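Local structure of sialyltransferase 0160 (Photobacterium damselae, 4R84) at residues 229-234 with 289-294; 375-380 with 411-416. The protein probably transfers sialic acid from CMP-sialic acid to an acceptor sugar, as a glycosyltransferase of the GT-B structural group. All blocks are in the same frame, centred on the assembly; numbering follows the deposited sequence.

Interaction 1: residues 229-234 with 289-294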
loop_
_atom_site.group_PDB
_atom_site.type_symbol
_atom_site.label_atom_id
_atom_site.label_comp_id
_atom_site.label_asym_id
_atom_site.label_seq_id
_atom_site.Cartn_x
_atom_site.Cartn_y
_atom_site.Cartn_z
ATOM N N HIS A 229 8.938 -6.274 -10.422
ATOM C CA HIS A 229 7.843 -6.590 -9.504
ATOM C C HIS A 229 6.676 -5.615 -9.640
ATOM O O HIS A 229 6.877 -4.431 -9.886
ATOM C CB HIS A 229 8.326 -6.562 -8.061
ATOM C CG HIS A 229 7.454 -7.342 -7.132
ATOM N ND1 HIS A 229 6.410 -6.770 -6.434
ATOM C CD2 HIS A 229 7.446 -8.657 -6.812
ATOM C CE1 HIS A 229 5.810 -7.697 -5.711
ATOM N NE2 HIS A 229 6.415 -8.850 -5.923
ATOM N N ILE A 230 5.454 -6.122 -9.443
ATOM C CA ILE A 230 4.261 -5.281 -9.452
ATOM C C ILE A 230 3.486 -5.600 -8.182
ATOM O O ILE A 230 3.265 -6.767 -7.888
ATOM C CB ILE A 230 3.380 -5.553 -10.688
ATOM C CG1 ILE A 230 4.172 -5.327 -11.968
ATOM C CG2 ILE A 230 2.118 -4.668 -10.673
ATOM C CD1 ILE A 230 3.381 -5.650 -13.243
ATOM N N SER A 231 3.144 -4.579 -7.399
ATOM C CA SER A 231 2.309 -4.780 -6.201
ATOM C C SER A 231 1.034 -3.991 -6.406
ATOM O O SER A 231 1.088 -2.770 -6.571
ATOM C CB SER A 231 3.012 -4.327 -4.916
ATOM O OG SER A 231 4.165 -5.115 -4.620
ATOM N N LEU A 232 -0.106 -4.683 -6.370
ATOM C CA LEU A 232 -1.399 -4.052 -6.599
ATOM C C LEU A 232 -2.212 -4.092 -5.316
ATOM O O LEU A 232 -2.235 -5.112 -4.631
ATOM C CB LEU A 232 -2.146 -4.760 -7.738
ATOM C CG LEU A 232 -1.369 -4.827 -9.055
ATOM C CD1 LEU A 232 -2.175 -5.568 -10.107
ATOM C CD2 LEU A 232 -0.997 -3.433 -9.574
ATOM N N TYR A 233 -2.831 -2.966 -4.970
ATOM C CA TYR A 233 -3.594 -2.852 -3.728
ATOM C C TYR A 233 -5.036 -2.473 -4.007
ATOM O O TYR A 233 -5.303 -1.525 -4.745
ATOM C CB TYR A 233 -2.978 -1.794 -2.801
ATOM C CG TYR A 233 -1.519 -2.046 -2.453
ATOM C CD1 TYR A 233 -0.506 -1.713 -3.354
ATOM C CD2 TYR A 233 -1.156 -2.602 -1.233
ATOM C CE1 TYR A 233 0.834 -1.929 -3.045
ATOM C CE2 TYR A 233 0.198 -2.833 -0.915
ATOM C CZ TYR A 233 1.171 -2.498 -1.828
ATOM O OH TYR A 233 2.495 -2.718 -1.528
ATOM N N ASP A 234 -5.977 -3.190 -3.405
ATOM C CA ASP A 234 -7.370 -2.734 -3.422
ATOM C C ASP A 234 -7.479 -1.342 -2.848
ATOM O O ASP A 234 -6.800 -1.036 -1.877
ATOM C CB ASP A 234 -8.265 -3.641 -2.577
ATOM C CG ASP A 234 -8.498 -4.986 -3.196
ATOM O OD1 ASP A 234 -8.399 -5.114 -4.431
ATOM O OD2 ASP A 234 -8.796 -5.921 -2.421
ATOM N N ASP A 289 6.088 -10.697 -12.142
ATOM C CA ASP A 289 6.006 -11.078 -10.735
ATOM C C ASP A 289 5.105 -10.088 -10.003
ATOM O O ASP A 289 5.514 -8.964 -9.732
ATOM C CB ASP A 289 7.397 -11.111 -10.104
ATOM C CG ASP A 289 7.389 -11.676 -8.700
ATOM O OD1 ASP A 289 6.325 -12.150 -8.245
ATOM O OD2 ASP A 289 8.461 -11.689 -8.066
ATOM N N THR A 290 3.897 -10.541 -9.671
ATOM C CA THR A 290 2.825 -9.677 -9.194
ATOM C C THR A 290 2.196 -10.197 -7.914
ATOM O O THR A 290 1.893 -11.383 -7.806
ATOM C CB THR A 290 1.691 -9.555 -10.244
ATOM O OG1 THR A 290 2.223 -9.071 -11.480
ATOM C CG2 THR A 290 0.567 -8.621 -9.756
ATOM N N ASP A 291 1.999 -9.296 -6.958
ATOM C CA ASP A 291 1.195 -9.577 -5.775
ATOM C C ASP A 291 -0.083 -8.758 -5.862
ATOM O O ASP A 291 -0.017 -7.548 -6.121
ATOM C CB ASP A 291 1.942 -9.217 -4.495
ATOM C CG ASP A 291 3.178 -10.056 -4.278
ATOM O OD1 ASP A 291 3.164 -11.254 -4.621
ATOM O OD2 ASP A 291 4.167 -9.499 -3.761
ATOM N N TYR A 292 -1.228 -9.404 -5.635
ATOM C CA TYR A 292 -2.503 -8.701 -5.503
ATOM C C TYR A 292 -2.850 -8.648 -4.029
ATOM O O TYR A 292 -3.141 -9.690 -3.437
ATOM C CB TYR A 292 -3.636 -9.415 -6.248
ATOM C CG TYR A 292 -3.428 -9.674 -7.720
ATOM C CD1 TYR A 292 -3.764 -8.716 -8.678
ATOM C CD2 TYR A 292 -2.957 -10.898 -8.157
ATOM C CE1 TYR A 292 -3.608 -8.975 -10.034
ATOM C CE2 TYR A 292 -2.794 -11.166 -9.503
ATOM C CZ TYR A 292 -3.115 -10.204 -10.439
ATOM O OH TYR A 292 -2.935 -10.477 -11.783
ATOM N N TYR A 293 -2.779 -7.468 -3.418
ATOM C CA TYR A 293 -3.128 -7.350 -2.013
ATOM C C TYR A 293 -4.609 -7.061 -1.902
ATOM O O TYR A 293 -5.064 -5.981 -2.283
ATOM C CB TYR A 293 -2.309 -6.258 -1.330
ATOM C CG TYR A 293 -0.881 -6.692 -1.165
ATOM C CD1 TYR A 293 -0.526 -7.587 -0.166
ATOM C CD2 TYR A 293 0.107 -6.248 -2.042
ATOM C CE1 TYR A 293 0.778 -8.007 -0.020
ATOM C CE2 TYR A 293 1.424 -6.675 -1.908
ATOM C CZ TYR A 293 1.741 -7.554 -0.891
ATOM O OH TYR A 293 3.024 -7.995 -0.726
ATOM N N PHE A 294 -5.337 -8.040 -1.373
ATOM C CA PHE A 294 -6.775 -7.927 -1.149
ATOM C C PHE A 294 -7.033 -7.410 0.269
ATOM O O PHE A 294 -6.489 -7.950 1.227
ATOM C CB PHE A 294 -7.454 -9.292 -1.311
ATOM C CG PHE A 294 -7.667 -9.735 -2.731
ATOM C CD1 PHE A 294 -6.601 -10.188 -3.503
ATOM C CD2 PHE A 294 -8.954 -9.788 -3.267
ATOM C CE1 PHE A 294 -6.801 -10.623 -4.796
ATOM C CE2 PHE A 294 -9.162 -10.228 -4.559
ATOM C CZ PHE A 294 -8.083 -10.645 -5.329
HETATM O O HOH W 1 5.659 -11.710 -5.706
HETATM O O HOH W 2 5.236 -5.911 -2.290
HETATM O O HOH W 3 -5.546 -6.493 -5.243
#
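I230 faces T290 and Y233 faces Y293 where two neighbouring parallel strands of the first Rossmann-like domain of this GT-B enzyme run in register, 4.8 Å apart at their axes and with their directions turned by 15°. The bonds alternate as a parallel pair requires: I230 and L232 give their N-H to D289 O and D291 O, while D291 and Y293 donate back to I230 O and L232 O, the last at 2.7 Å from Y293 N to L232 O. D234 N continues the ladder to Y293 O just past the end of its strand. On the other flank S231 and Y233 bond to strand 197-204, so strand 229-233 is an interior strand. Its aliphatic residues, I230 and L232, share one buried face; small S231, its OG bonded to a water, lies on the other with Y233.

On the L232 face, the CD1 methyl lies 3.7 Å from Y292 CE1, the two side chains running alongside each other; Y292 OH is held by H285. T290 CG2 sits over the centre of the Y292 ring. On the opposite face Y233 and Y293 also run side by side, their planes only 16° apart but slid so far that the rings barely overlap, with Y293 CD2 over the rim of Y233. At the partly exposed strand start, chi1 of -159° swings the H229 ring across to the neighbouring strand, laying one face over D289 O. A water bonds H229 NE2, D289 OD1 and D291 OD1. D291, salt-bridged to K318 through OD1, brings OD2 in the imidazole plane to its edge, 3.1 Å from H229 CE1.

Interaction 2: residues 375-380 with 411-416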
loop_
_atom_site.group_PDB
_atom_site.type_symbol
_atom_site.label_atom_id
_atom_site.label_comp_id
_atom_site.label_asym_id
_atom_site.label_seq_id
_atom_site.Cartn_x
_atom_site.Cartn_y
_atom_site.Cartn_z
ATOM N N TYR A 375 -30.110 20.575 5.179
ATOM C CA TYR A 375 -30.907 19.350 5.278
ATOM C C TYR A 375 -30.012 18.130 5.461
ATOM O O TYR A 375 -30.291 17.266 6.289
ATOM C CB TYR A 375 -31.786 19.171 4.040
ATOM C CG TYR A 375 -32.430 17.801 3.865
ATOM C CD1 TYR A 375 -31.734 16.744 3.291
ATOM C CD2 TYR A 375 -33.753 17.580 4.245
ATOM C CE1 TYR A 375 -32.324 15.512 3.108
ATOM C CE2 TYR A 375 -34.350 16.344 4.060
ATOM C CZ TYR A 375 -33.633 15.316 3.498
ATOM O OH TYR A 375 -34.214 14.074 3.315
ATOM N N TYR A 376 -28.927 18.057 4.692
ATOM C CA TYR A 376 -28.075 16.877 4.747
ATOM C C TYR A 376 -27.355 16.803 6.071
ATOM O O TYR A 376 -27.170 15.712 6.605
ATOM C CB TYR A 376 -27.089 16.853 3.556
ATOM C CG TYR A 376 -27.885 16.673 2.284
ATOM C CD1 TYR A 376 -28.466 15.449 1.980
ATOM C CD2 TYR A 376 -28.119 17.744 1.424
ATOM C CE1 TYR A 376 -29.246 15.285 0.834
ATOM C CE2 TYR A 376 -28.888 17.585 0.275
ATOM C CZ TYR A 376 -29.452 16.369 -0.009
ATOM O OH TYR A 376 -30.222 16.229 -1.141
ATOM N N ALA A 377 -26.981 17.956 6.620
ATOM C CA ALA A 377 -26.378 17.991 7.954
ATOM C C ALA A 377 -27.396 17.563 9.002
ATOM O O ALA A 377 -27.078 16.811 9.920
ATOM C CB ALA A 377 -25.845 19.383 8.271
ATOM N N GLN A 378 -28.633 18.033 8.855
ATOM C CA GLN A 378 -29.660 17.719 9.844
ATOM C C GLN A 378 -30.004 16.230 9.870
ATOM O O GLN A 378 -30.258 15.671 10.939
ATOM C CB GLN A 378 -30.924 18.552 9.600
ATOM C CG GLN A 378 -32.055 18.299 10.615
ATOM C CD GLN A 378 -31.633 18.550 12.063
ATOM O OE1 GLN A 378 -31.019 19.569 12.376
ATOM N NE2 GLN A 378 -31.985 17.626 12.954
ATOM N N GLN A 379 -30.016 15.583 8.708
ATOM C CA GLN A 379 -30.311 14.163 8.676
ATOM C C GLN A 379 -29.262 13.371 9.436
ATOM O O GLN A 379 -29.579 12.395 10.120
ATOM C CB GLN A 379 -30.411 13.650 7.245
ATOM C CG GLN A 379 -31.543 14.276 6.449
ATOM C CD GLN A 379 -32.823 14.380 7.267
ATOM O OE1 GLN A 379 -33.441 13.377 7.591
ATOM N NE2 GLN A 379 -33.245 15.612 7.558
ATOM N N GLN A 380 -28.007 13.810 9.341
ATOM C CA GLN A 380 -26.927 13.109 10.022
ATOM C C GLN A 380 -27.016 13.348 11.520
ATOM O O GLN A 380 -26.783 12.430 12.311
ATOM C CB GLN A 380 -25.583 13.533 9.450
ATOM C CG GLN A 380 -25.492 13.203 7.948
ATOM C CD GLN A 380 -24.142 13.547 7.344
ATOM O OE1 GLN A 380 -23.111 12.996 7.732
ATOM N NE2 GLN A 380 -24.143 14.473 6.402
ATOM N N GLY A 411 -17.226 20.316 4.511
ATOM C CA GLY A 411 -17.381 21.753 4.691
ATOM C C GLY A 411 -18.234 22.121 5.897
ATOM O O GLY A 411 -18.019 21.621 6.999
ATOM N N VAL A 412 -19.214 22.990 5.675
ATOM C CA VAL A 412 -20.071 23.489 6.749
ATOM C C VAL A 412 -20.931 22.375 7.357
ATOM O O VAL A 412 -21.349 22.463 8.510
ATOM C CB VAL A 412 -20.951 24.651 6.224
ATOM C CG1 VAL A 412 -21.942 25.112 7.265
ATOM C CG2 VAL A 412 -20.060 25.819 5.827
ATOM N N ILE A 413 -21.188 21.320 6.590
ATOM C CA ILE A 413 -21.932 20.181 7.126
ATOM C C ILE A 413 -21.229 19.650 8.376
ATOM O O ILE A 413 -21.849 19.349 9.386
ATOM C CB ILE A 413 -22.054 19.064 6.084
ATOM C CG1 ILE A 413 -22.914 19.528 4.907
ATOM C CG2 ILE A 413 -22.613 17.806 6.711
ATOM C CD1 ILE A 413 -23.122 18.469 3.854
ATOM N N ASN A 414 -19.908 19.552 8.307
ATOM C CA ASN A 414 -19.146 19.090 9.457
ATOM C C ASN A 414 -19.284 20.036 10.637
ATOM O O ASN A 414 -19.434 19.591 11.778
ATOM C CB ASN A 414 -17.669 18.910 9.090
ATOM C CG ASN A 414 -17.453 17.771 8.099
ATOM O OD1 ASN A 414 -18.368 16.991 7.817
ATOM N ND2 ASN A 414 -16.237 17.669 7.577
ATOM N N ASP A 415 -19.246 21.339 10.369
ATOM C CA ASP A 415 -19.404 22.320 11.445
ATOM C C ASP A 415 -20.772 22.227 12.127
ATOM O O ASP A 415 -20.865 22.341 13.348
ATOM C CB ASP A 415 -19.210 23.749 10.934
ATOM C CG ASP A 415 -17.876 23.955 10.260
ATOM O OD1 ASP A 415 -16.890 23.294 10.647
ATOM O OD2 ASP A 415 -17.805 24.827 9.375
ATOM N N ILE A 416 -21.822 22.052 11.328
ATOM C CA ILE A 416 -23.193 21.943 11.843
ATOM C C ILE A 416 -23.341 20.714 12.722
ATOM O O ILE A 416 -23.871 20.800 13.838
ATOM C CB ILE A 416 -24.221 21.882 10.693
ATOM C CG1 ILE A 416 -24.273 23.225 9.959
ATOM C CG2 ILE A 416 -25.617 21.521 11.220
ATOM C CD1 ILE A 416 -25.048 23.183 8.665
#
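A377 and I416 meet through methyl groups: A377 CB lies 3.6 Å from I416 CG2 and within similar reach of its CB and CD1. Both isoleucines, I413 and I416, one helical turn apart, set CG2 anti to the backbone N and CG1 anti to the carbonyl carbon (chi1 -66° and -68°), the rotamer isoleucine usually adopts in a helix; here it presents CG2 to the other helix. I413 CG2 is thereby brought 3.9 Å from A377 CB, and its CD1 extends to Y376 CB. A side chain as small as alanine suits this place, where two branched residues converge on a single methyl.

Q380, a turn after A377, crosses I413 at about a right angle and lays its NE2 3.7 Å from I413 CG2. The polar atoms of the amide are satisfied elsewhere: NE2 donates to Y376 O of its own helix from well above the carbonyl plane, and OE1 accepts from T364 N, so the group is gripped at both ends. The helix axes pass 9.0 Å apart at 40°. With the Q380 side chain about 7 Å from the bound CMP-3F-Neu5Ac, this is apolar helix-to-helix packing on one side of the parallel sheet in the second Rossmann-like domain of a GT-B fold.

Interaction 1 comes first along the chain and closes before interaction 2 opens; their centres lie 38 Å apart, their nearest atoms about 23 Å, and they do not touch. The first joins two strands of the large mixed sheet. The second joins two helices of the separate four-stranded parallel sheet: helix 373-388 lies in the crossover from strand 358-362 to 401-405, and helix 412-419 in the next one, from 401-405 to 425-427. There is thus one contact in each Rossmann-like half of the GT-B architecture. The bound donor analogue lies about 11 Å from the D234 side chain and about 7 Å from that of Q380, consistent with a ligand site in the cleft between the two halves.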